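PDB 3VTH: hydrogenase maturation factor from Thermoanaerobacter tengcongensis, which probably uses carbamoyl phosphate and ATP to carbamoylate the C-terminal cysteine of HypE during the maturation of [NiFe]-hydrogenases. Local coordinates for residues 254-258 against 318-322; 490-495 against 725-731; 562-568 against 653-658. The contacts are given in a common frame with arbitrary orientation. Numbering follows the deposited sequence.

Interaction 1: residues 254-258 against 318-322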
loop_
_atom_site.group_PDB
_atom_site.type_symbol
_atom_site.label_atom_id
_atom_site.label_comp_id
_atom_site.label_asym_id
_atom_site.label_seq_id
_atom_site.Cartn_x
_atom_site.Cartn_y
_atom_site.Cartn_z
ATOM N N VAL A 254 -8.470 13.574 -0.967
ATOM C CA VAL A 254 -9.502 14.362 -0.304
ATOM C C VAL A 254 -10.386 13.423 0.526
ATOM O O VAL A 254 -10.643 12.282 0.121
ATOM C CB VAL A 254 -10.327 15.161 -1.362
ATOM C CG1 VAL A 254 -11.563 15.808 -0.760
ATOM C CG2 VAL A 254 -9.465 16.263 -1.987
ATOM N N MET A 255 -10.791 13.884 1.709
ATOM C CA MET A 255 -11.768 13.185 2.515
ATOM C C MET A 255 -13.158 13.760 2.276
ATOM O O MET A 255 -13.349 14.970 2.348
ATOM C CB MET A 255 -11.430 13.282 4.006
ATOM C CG MET A 255 -12.404 12.505 4.880
ATOM S SD MET A 255 -11.974 12.525 6.638
ATOM C CE MET A 255 -10.595 11.393 6.666
ATOM N N MET A 256 -14.120 12.891 2.001
ATOM C CA MET A 256 -15.517 13.302 1.861
ATOM C C MET A 256 -16.364 12.601 2.911
ATOM O O MET A 256 -15.931 11.605 3.478
ATOM C CB MET A 256 -16.016 12.977 0.460
ATOM C CG MET A 256 -15.161 13.652 -0.606
ATOM S SD MET A 256 -15.972 13.701 -2.198
ATOM C CE MET A 256 -14.635 14.340 -3.202
ATOM N N ARG A 257 -17.562 13.117 3.162
ATOM C CA ARG A 257 -18.349 12.671 4.308
ATOM C C ARG A 257 -18.959 11.283 4.132
ATOM O O ARG A 257 -19.024 10.521 5.092
ATOM C CB ARG A 257 -19.414 13.718 4.683
ATOM C CG ARG A 257 -20.521 13.889 3.671
ATOM C CD ARG A 257 -21.149 15.286 3.719
ATOM N NE ARG A 257 -21.777 15.587 5.005
ATOM C CZ ARG A 257 -21.295 16.459 5.895
ATOM N NH1 ARG A 257 -20.174 17.139 5.644
ATOM N NH2 ARG A 257 -21.944 16.658 7.034
ATOM N N ASP A 258 -19.384 10.950 2.911
ATOM C CA ASP A 258 -20.044 9.662 2.634
ATOM C C ASP A 258 -20.063 9.362 1.140
ATOM O O ASP A 258 -19.652 10.208 0.326
ATOM C CB ASP A 258 -21.481 9.626 3.208
ATOM C CG ASP A 258 -22.355 10.773 2.707
ATOM O OD1 ASP A 258 -22.137 11.280 1.582
ATOM O OD2 ASP A 258 -23.277 11.164 3.442
ATOM N N MET A 318 -17.051 16.511 10.304
ATOM C CA MET A 318 -18.012 16.499 9.198
ATOM C C MET A 318 -19.381 17.096 9.529
ATOM O O MET A 318 -20.024 17.681 8.656
ATOM C CB MET A 318 -18.165 15.084 8.608
ATOM C CG MET A 318 -16.958 14.595 7.784
ATOM S SD MET A 318 -16.659 15.711 6.391
ATOM C CE MET A 318 -15.260 14.936 5.590
ATOM N N GLU A 319 -19.835 16.962 10.774
ATOM C CA GLU A 319 -21.058 17.669 11.176
ATOM C C GLU A 319 -20.863 19.200 11.291
ATOM O O GLU A 319 -21.846 19.954 11.307
ATOM C CB GLU A 319 -21.725 17.061 12.435
ATOM C CG GLU A 319 -20.832 16.172 13.288
ATOM C CD GLU A 319 -21.579 15.317 14.318
ATOM O OE1 GLU A 319 -21.305 14.091 14.390
ATOM O OE2 GLU A 319 -22.415 15.860 15.063
ATOM N N GLU A 320 -19.608 19.660 11.341
ATOM C CA GLU A 320 -19.330 21.102 11.493
ATOM C C GLU A 320 -19.031 21.830 10.184
ATOM O O GLU A 320 -19.257 23.037 10.091
ATOM C CB GLU A 320 -18.206 21.369 12.507
ATOM C CG GLU A 320 -18.452 20.854 13.930
ATOM C CD GLU A 320 -19.747 21.365 14.558
ATOM O OE1 GLU A 320 -20.079 22.562 14.399
ATOM O OE2 GLU A 320 -20.430 20.563 15.235
ATOM N N ILE A 321 -18.541 21.099 9.176
ATOM C CA ILE A 321 -18.205 21.691 7.878
ATOM C C ILE A 321 -19.151 21.201 6.758
ATOM O O ILE A 321 -19.751 20.132 6.881
ATOM C CB ILE A 321 -16.719 21.411 7.504
ATOM C CG1 ILE A 321 -16.451 19.901 7.400
ATOM C CG2 ILE A 321 -15.771 22.042 8.526
ATOM C CD1 ILE A 321 -15.053 19.537 6.903
ATOM N N ASP A 322 -19.288 21.975 5.678
ATOM C CA ASP A 322 -20.054 21.517 4.504
ATOM C C ASP A 322 -19.209 21.452 3.214
ATOM O O ASP A 322 -19.651 21.885 2.137
ATOM C CB ASP A 322 -21.310 22.374 4.279
ATOM C CG ASP A 322 -20.991 23.846 4.046
ATOM O OD1 ASP A 322 -19.799 24.187 3.861
ATOM O OD2 ASP A 322 -21.931 24.669 4.038
HETATM O O HOH W 1 -22.044 19.460 7.995
#
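Met318 and Arg257 supply most of the 244 Å² buried here, between the short strand 254-255 with the loop after it and the C-terminal end of helix 312-320. The Met318 side chain runs from the helix to the strand. Its CE ends 3.8 Å from Met255 CG and also 3.8 Å from Met255 O, and lies 3.7 Å from Met256 C, so the methyl group rests on the backbone just where the strand gives way to the loop. Arg257 reaches the other way, over Met318: its CB lies 3.8 Å from Met318 SD, and Met318 CB sits over one face of its guanidinium. Arg257 NH2 donates to Met318 O at 2.7 Å, and Arg257 NH1 to Ile321 O at 3.3 Å, with a weak third bond from Arg257 NH1 to Met318 O at 3.1 Å. Water 1 accepts from Arg257 NH2 (3.0 Å) and donates to Ile321 O (2.6 Å). Asp258 is the N-cap of helix 259-265, which follows directly. Both segments belong to the YrdC-like (Sua5/YciO/YrdC) part of HypF, away from its annotated sites. The guanidinium thus gathers carbonyls at and just past the C-terminal end of helix 312-320, where the helix dipole has its negative end, while the buried Met255 and Met318 pack together through their side chains.

Interaction 2: residues 490-495 against 725-731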
loop_
_atom_site.group_PDB
_atom_site.type_symbol
_atom_site.label_atom_id
_atom_site.label_comp_id
_atom_site.label_asym_id
_atom_site.label_seq_id
_atom_site.Cartn_x
_atom_site.Cartn_y
_atom_site.Cartn_z
ATOM N N SER A 490 6.838 -10.955 -7.072
ATOM C CA SER A 490 5.895 -10.356 -6.117
ATOM C C SER A 490 4.460 -10.747 -6.458
ATOM O O SER A 490 3.672 -11.082 -5.567
ATOM C CB SER A 490 6.058 -8.829 -5.997
ATOM O OG SER A 490 5.524 -8.105 -7.106
ATOM N N CYS A 491 4.136 -10.721 -7.745
ATOM C CA CYS A 491 2.825 -11.172 -8.209
ATOM C C CYS A 491 2.672 -12.694 -8.066
ATOM O O CYS A 491 1.646 -13.167 -7.574
ATOM C CB CYS A 491 2.588 -10.719 -9.648
ATOM S SG CYS A 491 1.025 -11.279 -10.319
ATOM N N MET A 492 3.691 -13.463 -8.459
ATOM C CA MET A 492 3.660 -14.924 -8.266
ATOM C C MET A 492 3.383 -15.307 -6.808
ATOM O O MET A 492 2.568 -16.196 -6.542
ATOM C CB MET A 492 4.970 -15.566 -8.729
ATOM C CG MET A 492 5.237 -15.453 -10.230
ATOM S SD MET A 492 6.871 -16.061 -10.704
ATOM C CE MET A 492 6.616 -17.822 -10.416
ATOM N N ALA A 493 4.076 -14.646 -5.880
ATOM C CA ALA A 493 3.874 -14.839 -4.442
ATOM C C ALA A 493 2.399 -14.695 -3.990
ATOM O O ALA A 493 1.914 -15.509 -3.211
ATOM C CB ALA A 493 4.768 -13.864 -3.647
ATOM N N GLU A 494 1.711 -13.651 -4.464
ATOM C CA GLU A 494 0.291 -13.393 -4.121
ATOM C C GLU A 494 -0.597 -14.481 -4.640
ATOM O O GLU A 494 -1.638 -14.786 -4.044
ATOM C CB GLU A 494 -0.254 -12.138 -4.813
ATOM C CG GLU A 494 0.379 -10.863 -4.512
ATOM C CD GLU A 494 -0.515 -9.702 -4.931
ATOM O OE1 GLU A 494 -1.767 -9.830 -4.853
ATOM O OE2 GLU A 494 0.040 -8.677 -5.354
ATOM N N HIS A 495 -0.223 -15.036 -5.788
ATOM C CA HIS A 495 -1.059 -16.031 -6.430
ATOM C C HIS A 495 -0.562 -17.453 -6.238
ATOM O O HIS A 495 -1.048 -18.362 -6.897
ATOM C CB HIS A 495 -1.241 -15.692 -7.913
ATOM C CG HIS A 495 -1.913 -14.372 -8.134
ATOM N ND1 HIS A 495 -3.279 -14.212 -8.045
ATOM C CD2 HIS A 495 -1.406 -13.145 -8.402
ATOM C CE1 HIS A 495 -3.586 -12.945 -8.265
ATOM N NE2 HIS A 495 -2.469 -12.277 -8.493
ATOM N N TYR A 725 -2.145 -12.992 -14.629
ATOM C CA TYR A 725 -2.039 -12.563 -13.250
ATOM C C TYR A 725 -1.413 -11.178 -13.152
ATOM O O TYR A 725 -0.497 -10.837 -13.909
ATOM C CB TYR A 725 -1.179 -13.544 -12.460
ATOM C CG TYR A 725 -1.626 -14.989 -12.537
ATOM C CD1 TYR A 725 -2.406 -15.553 -11.526
ATOM C CD2 TYR A 725 -1.254 -15.799 -13.618
ATOM C CE1 TYR A 725 -2.814 -16.901 -11.590
ATOM C CE2 TYR A 725 -1.650 -17.131 -13.696
ATOM C CZ TYR A 725 -2.427 -17.677 -12.678
ATOM O OH TYR A 725 -2.812 -18.999 -12.771
ATOM N N SER A 726 -1.910 -10.378 -12.211
ATOM C CA SER A 726 -1.199 -9.166 -11.827
ATOM C C SER A 726 -1.350 -8.919 -10.334
ATOM O O SER A 726 -2.125 -9.597 -9.665
ATOM C CB SER A 726 -1.645 -7.947 -12.636
ATOM O OG SER A 726 -0.663 -6.914 -12.504
ATOM N N ASN A 727 -0.584 -7.965 -9.831
ATOM C CA ASN A 727 -0.566 -7.616 -8.422
ATOM C C ASN A 727 -1.902 -7.109 -7.950
ATOM O O ASN A 727 -2.650 -6.480 -8.714
ATOM C CB ASN A 727 0.497 -6.550 -8.138
ATOM C CG ASN A 727 1.918 -7.105 -8.242
ATOM O OD1 ASN A 727 2.396 -7.814 -7.343
ATOM N ND2 ASN A 727 2.579 -6.808 -9.339
ATOM N N SER A 728 -2.196 -7.391 -6.679
ATOM C CA SER A 728 -3.469 -6.993 -6.086
ATOM C C SER A 728 -3.324 -6.593 -4.604
ATOM O O SER A 728 -3.759 -5.533 -4.194
ATOM C CB SER A 728 -4.503 -8.118 -6.270
ATOM O OG SER A 728 -5.757 -7.742 -5.716
ATOM N N LYS A 729 -2.691 -7.456 -3.826
ATOM C CA LYS A 729 -2.482 -7.270 -2.385
ATOM C C LYS A 729 -1.258 -6.429 -2.088
ATOM O O LYS A 729 -1.190 -5.777 -1.033
ATOM C CB LYS A 729 -2.294 -8.647 -1.729
ATOM C CG LYS A 729 -3.586 -9.468 -1.735
ATOM C CD LYS A 729 -3.395 -10.810 -1.047
ATOM C CE LYS A 729 -4.730 -11.501 -0.802
ATOM N NZ LYS A 729 -5.528 -11.677 -2.048
ATOM N N VAL A 730 -0.280 -6.464 -3.002
ATOM C CA VAL A 730 0.884 -5.563 -2.915
ATOM C C VAL A 730 0.956 -4.819 -4.254
ATOM O O VAL A 730 0.329 -5.258 -5.211
ATOM C CB VAL A 730 2.226 -6.297 -2.551
ATOM C CG1 VAL A 730 2.053 -7.175 -1.277
ATOM C CG2 VAL A 730 2.778 -7.128 -3.727
ATOM N N PRO A 731 1.650 -3.675 -4.305
ATOM C CA PRO A 731 1.645 -2.901 -5.551
ATOM C C PRO A 731 2.481 -3.549 -6.677
ATOM O O PRO A 731 3.412 -4.324 -6.405
ATOM C CB PRO A 731 2.271 -1.559 -5.134
ATOM C CG PRO A 731 2.033 -1.475 -3.617
ATOM C CD PRO A 731 2.259 -2.910 -3.197
HETATM O O HOH W 2 5.947 -5.387 -7.450
#
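Hydrogen bonding dominates this contact between the last turn or so of helix 483-494 and the end of strand 723-726 with its following loop. The Glu494 carboxylate gathers three successive backbone amides: OE2 accepts from Ser728 N (2.9 Å) and Val730 N (3.2 Å), OE1 from Lys729 N (2.7 Å). With OE1 also weakly bonded to Ser728 N (3.1 Å), the loop is curled round one acidic group. His495 NE2 donates to Ser726 O at 2.9 Å, tying the backbone at Ser726 to the first residue past the helix. Water 2 donates to both Ser490 OG (2.8 Å) and Pro731 O (2.9 Å); the same hydroxyl is also bonded to His487 O. Among the rings, Tyr725 turns an edge to the face of His495 in a T-shaped pair, centroids 5.3 Å apart and planes at 60°. Cys491 SG packs on Tyr725 CB (3.8 Å) and also lies close to the backbone, 3.3 Å from Ser726 C. His487, one turn before Ser490, and Asp734, just past the loop, are Fe(3+) ligands, so the contact borders the metal site of the Kae1-like part. Strand 696-700 pairs with Tyr725 and packs on Cys491, helix 737-749 touches Ala493 and Val730, and strand 392-393 meets Lys729 and Val730.

Interaction 3: residues 562-568 against 653-658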
loop_
_atom_site.group_PDB
_atom_site.type_symbol
_atom_site.label_atom_id
_atom_site.label_comp_id
_atom_site.label_asym_id
_atom_site.label_seq_id
_atom_site.Cartn_x
_atom_site.Cartn_y
_atom_site.Cartn_z
ATOM N N ASN A 562 17.971 10.169 -35.477
ATOM C CA ASN A 562 17.034 10.545 -36.540
ATOM C C ASN A 562 16.468 11.940 -36.270
ATOM O O ASN A 562 15.296 12.218 -36.515
ATOM C CB ASN A 562 15.933 9.474 -36.667
ATOM C CG ASN A 562 15.036 9.681 -37.888
ATOM O OD1 ASN A 562 13.845 9.351 -37.857
ATOM N ND2 ASN A 562 15.599 10.230 -38.956
ATOM N N ILE A 563 17.341 12.812 -35.776
ATOM C CA ILE A 563 17.013 14.180 -35.353
ATOM C C ILE A 563 16.254 15.038 -36.387
ATOM O O ILE A 563 15.249 15.678 -36.049
ATOM C CB ILE A 563 18.318 14.916 -34.877
ATOM C CG1 ILE A 563 18.728 14.438 -33.473
ATOM C CG2 ILE A 563 18.206 16.459 -34.990
ATOM C CD1 ILE A 563 17.796 14.842 -32.324
ATOM N N SER A 564 16.731 15.051 -37.631
ATOM C CA SER A 564 16.141 15.901 -38.668
ATOM C C SER A 564 14.660 15.604 -38.927
ATOM O O SER A 564 13.931 16.454 -39.447
ATOM C CB SER A 564 16.953 15.827 -39.972
ATOM O OG SER A 564 16.995 14.505 -40.483
ATOM N N PHE A 565 14.218 14.405 -38.550
ATOM C CA PHE A 565 12.829 13.989 -38.735
ATOM C C PHE A 565 11.863 14.762 -37.824
ATOM O O PHE A 565 10.699 14.960 -38.174
ATOM C CB PHE A 565 12.698 12.479 -38.463
ATOM C CG PHE A 565 11.367 11.903 -38.866
ATOM C CD1 PHE A 565 11.218 11.278 -40.104
ATOM C CD2 PHE A 565 10.262 11.984 -38.010
ATOM C CE1 PHE A 565 9.983 10.744 -40.491
ATOM C CE2 PHE A 565 9.021 11.462 -38.384
ATOM C CZ PHE A 565 8.883 10.838 -39.628
ATOM N N TYR A 566 12.346 15.182 -36.654
ATOM C CA TYR A 566 11.494 15.785 -35.625
ATOM C C TYR A 566 11.723 17.302 -35.501
ATOM O O TYR A 566 11.843 17.845 -34.397
ATOM C CB TYR A 566 11.735 15.077 -34.279
ATOM C CG TYR A 566 11.513 13.567 -34.317
ATOM C CD1 TYR A 566 10.274 13.017 -33.958
ATOM C CD2 TYR A 566 12.534 12.697 -34.705
ATOM C CE1 TYR A 566 10.057 11.645 -33.993
ATOM C CE2 TYR A 566 12.331 11.320 -34.745
ATOM C CZ TYR A 566 11.093 10.803 -34.381
ATOM O OH TYR A 566 10.873 9.452 -34.413
ATOM N N LYS A 567 11.772 17.977 -36.647
ATOM C CA LYS A 567 12.135 19.397 -36.726
ATOM C C LYS A 567 11.427 20.312 -35.722
ATOM O O LYS A 567 12.091 21.036 -34.984
ATOM C CB LYS A 567 11.940 19.914 -38.159
ATOM C CG LYS A 567 12.121 21.424 -38.352
ATOM C CD LYS A 567 11.889 21.812 -39.829
ATOM C CE LYS A 567 12.057 23.312 -40.088
ATOM N NZ LYS A 567 10.880 24.115 -39.640
ATOM N N ASN A 568 10.091 20.281 -35.714
ATOM C CA ASN A 568 9.275 21.176 -34.883
ATOM C C ASN A 568 9.572 21.002 -33.391
ATOM O O ASN A 568 9.679 21.991 -32.657
ATOM C CB ASN A 568 7.778 20.936 -35.137
ATOM C CG ASN A 568 6.900 22.062 -34.610
ATOM O OD1 ASN A 568 6.911 23.171 -35.143
ATOM N ND2 ASN A 568 6.119 21.777 -33.578
ATOM N N LEU A 653 7.701 6.220 -32.465
ATOM C CA LEU A 653 7.755 7.676 -32.261
ATOM C C LEU A 653 7.648 8.445 -33.586
ATOM O O LEU A 653 7.058 9.518 -33.622
ATOM C CB LEU A 653 9.008 8.110 -31.482
ATOM C CG LEU A 653 9.146 7.675 -30.017
ATOM C CD1 LEU A 653 10.487 8.155 -29.454
ATOM C CD2 LEU A 653 7.992 8.202 -29.162
ATOM N N ARG A 654 8.201 7.895 -34.666
ATOM C CA ARG A 654 8.045 8.509 -36.007
ATOM C C ARG A 654 6.597 8.695 -36.414
ATOM O O ARG A 654 6.235 9.754 -36.912
ATOM C CB ARG A 654 8.705 7.667 -37.083
ATOM C CG ARG A 654 10.168 7.880 -37.160
ATOM C CD ARG A 654 10.773 7.233 -38.379
ATOM N NE ARG A 654 12.123 6.796 -38.047
ATOM C CZ ARG A 654 12.924 6.126 -38.863
ATOM N NH1 ARG A 654 12.516 5.815 -40.083
ATOM N NH2 ARG A 654 14.133 5.772 -38.452
ATOM N N GLN A 655 5.783 7.656 -36.217
ATOM C CA GLN A 655 4.355 7.695 -36.576
ATOM C C GLN A 655 3.569 8.630 -35.643
ATOM O O GLN A 655 2.655 9.323 -36.078
ATOM C CB GLN A 655 3.753 6.285 -36.551
ATOM C CG GLN A 655 4.364 5.286 -37.575
ATOM C CD GLN A 655 4.143 3.851 -37.153
ATOM O OE1 GLN A 655 5.049 3.198 -36.610
ATOM N NE2 GLN A 655 2.926 3.373 -37.323
ATOM N N ILE A 656 3.924 8.626 -34.360
ATOM C CA ILE A 656 3.319 9.529 -33.378
ATOM C C ILE A 656 3.545 10.994 -33.743
ATOM O O ILE A 656 2.593 11.789 -33.737
ATOM C CB ILE A 656 3.857 9.258 -31.966
ATOM C CG1 ILE A 656 3.229 7.980 -31.412
ATOM C CG2 ILE A 656 3.562 10.445 -31.031
ATOM C CD1 ILE A 656 3.922 7.431 -30.167
ATOM N N TYR A 657 4.794 11.343 -34.050
ATOM C CA TYR A 657 5.138 12.698 -34.485
ATOM C C TYR A 657 4.458 13.071 -35.806
ATOM O O TYR A 657 4.056 14.224 -36.002
ATOM C CB TYR A 657 6.663 12.878 -34.566
ATOM C CG TYR A 657 7.124 14.225 -35.094
ATOM C CD1 TYR A 657 7.244 15.340 -34.254
ATOM C CD2 TYR A 657 7.451 14.380 -36.434
ATOM C CE1 TYR A 657 7.688 16.588 -34.755
ATOM C CE2 TYR A 657 7.886 15.604 -36.944
ATOM C CZ TYR A 657 8.000 16.708 -36.104
ATOM O OH TYR A 657 8.420 17.915 -36.667
ATOM N N GLU A 658 4.334 12.102 -36.710
ATOM C CA GLU A 658 3.615 12.324 -37.959
ATOM C C GLU A 658 2.154 12.672 -37.691
ATOM O O GLU A 658 1.609 13.599 -38.300
ATOM C CB GLU A 658 3.685 11.099 -38.870
ATOM C CG GLU A 658 4.982 10.949 -39.634
ATOM C CD GLU A 658 4.855 9.914 -40.737
ATOM O OE1 GLU A 658 4.635 8.721 -40.419
ATOM O OE2 GLU A 658 4.953 10.302 -41.920
#
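A ring from helix 649-662 projects into the bend where a 3-10 turn at 563-565 passes into helix 567-572. That ring is Tyr657, whose face is covered by Tyr566: Tyr566 CA stands 3.9 Å from the Tyr657 ring centroid in a CH-pi contact, and the Tyr566 ring turns its edge to the same face, centroids 5.1 Å apart and planes at 60°. At the tip of the ring, Tyr657 OH accepts a hydrogen bond from Asn568 N (3.0 Å), an amide in the first turn of helix 567-572. Two helical pieces of the second Kae1-like subdomain are joined in this way, well away from the annotated sites; helix 551-559 touches both Tyr566 and Leu653, and helix 597-607 packs on Leu653. Phe565 lies flat over the stem of Arg654, whose CG is 4.1 Å from the Phe565 ring centroid; the ring's outer end touches Glu658, with Phe565 CZ 3.9 Å from Glu658 CG, and Phe565 CE2 is 3.8 Å from Tyr657 CD2. Tyr566 fills the groove beside Leu653 and Arg654, its OH 3.7 Å from Leu653 CB. Glu650, a turn earlier on helix 649-662, takes a hydrogen bond from Tyr566 OH and a salt bridge from Arg654 NE.

Overall arrangement
The three contacts are separate and do not touch. Interaction 1 lies in the YrdC-like part, interaction 2 joins sequence from the two Kae1-like ranges, and interaction 3 is within the second of these, falling among the 229 residues between the segments of interaction 2. The centres of interactions 1 and 2 are 34 Å apart. Those of interactions 2 and 3 are 38 Å apart, and those of interactions 1 and 3 are 50 Å apart. Interaction 2 is beside the iron site, the Ser490 side chain being about 5 Å from that of His487, and nearest a nucleotide, the Pro731 side chain being about 7 Å from AP2. The side chain of Met256 is about 11 Å from APC, that of Leu653 about 13 Å from AP2.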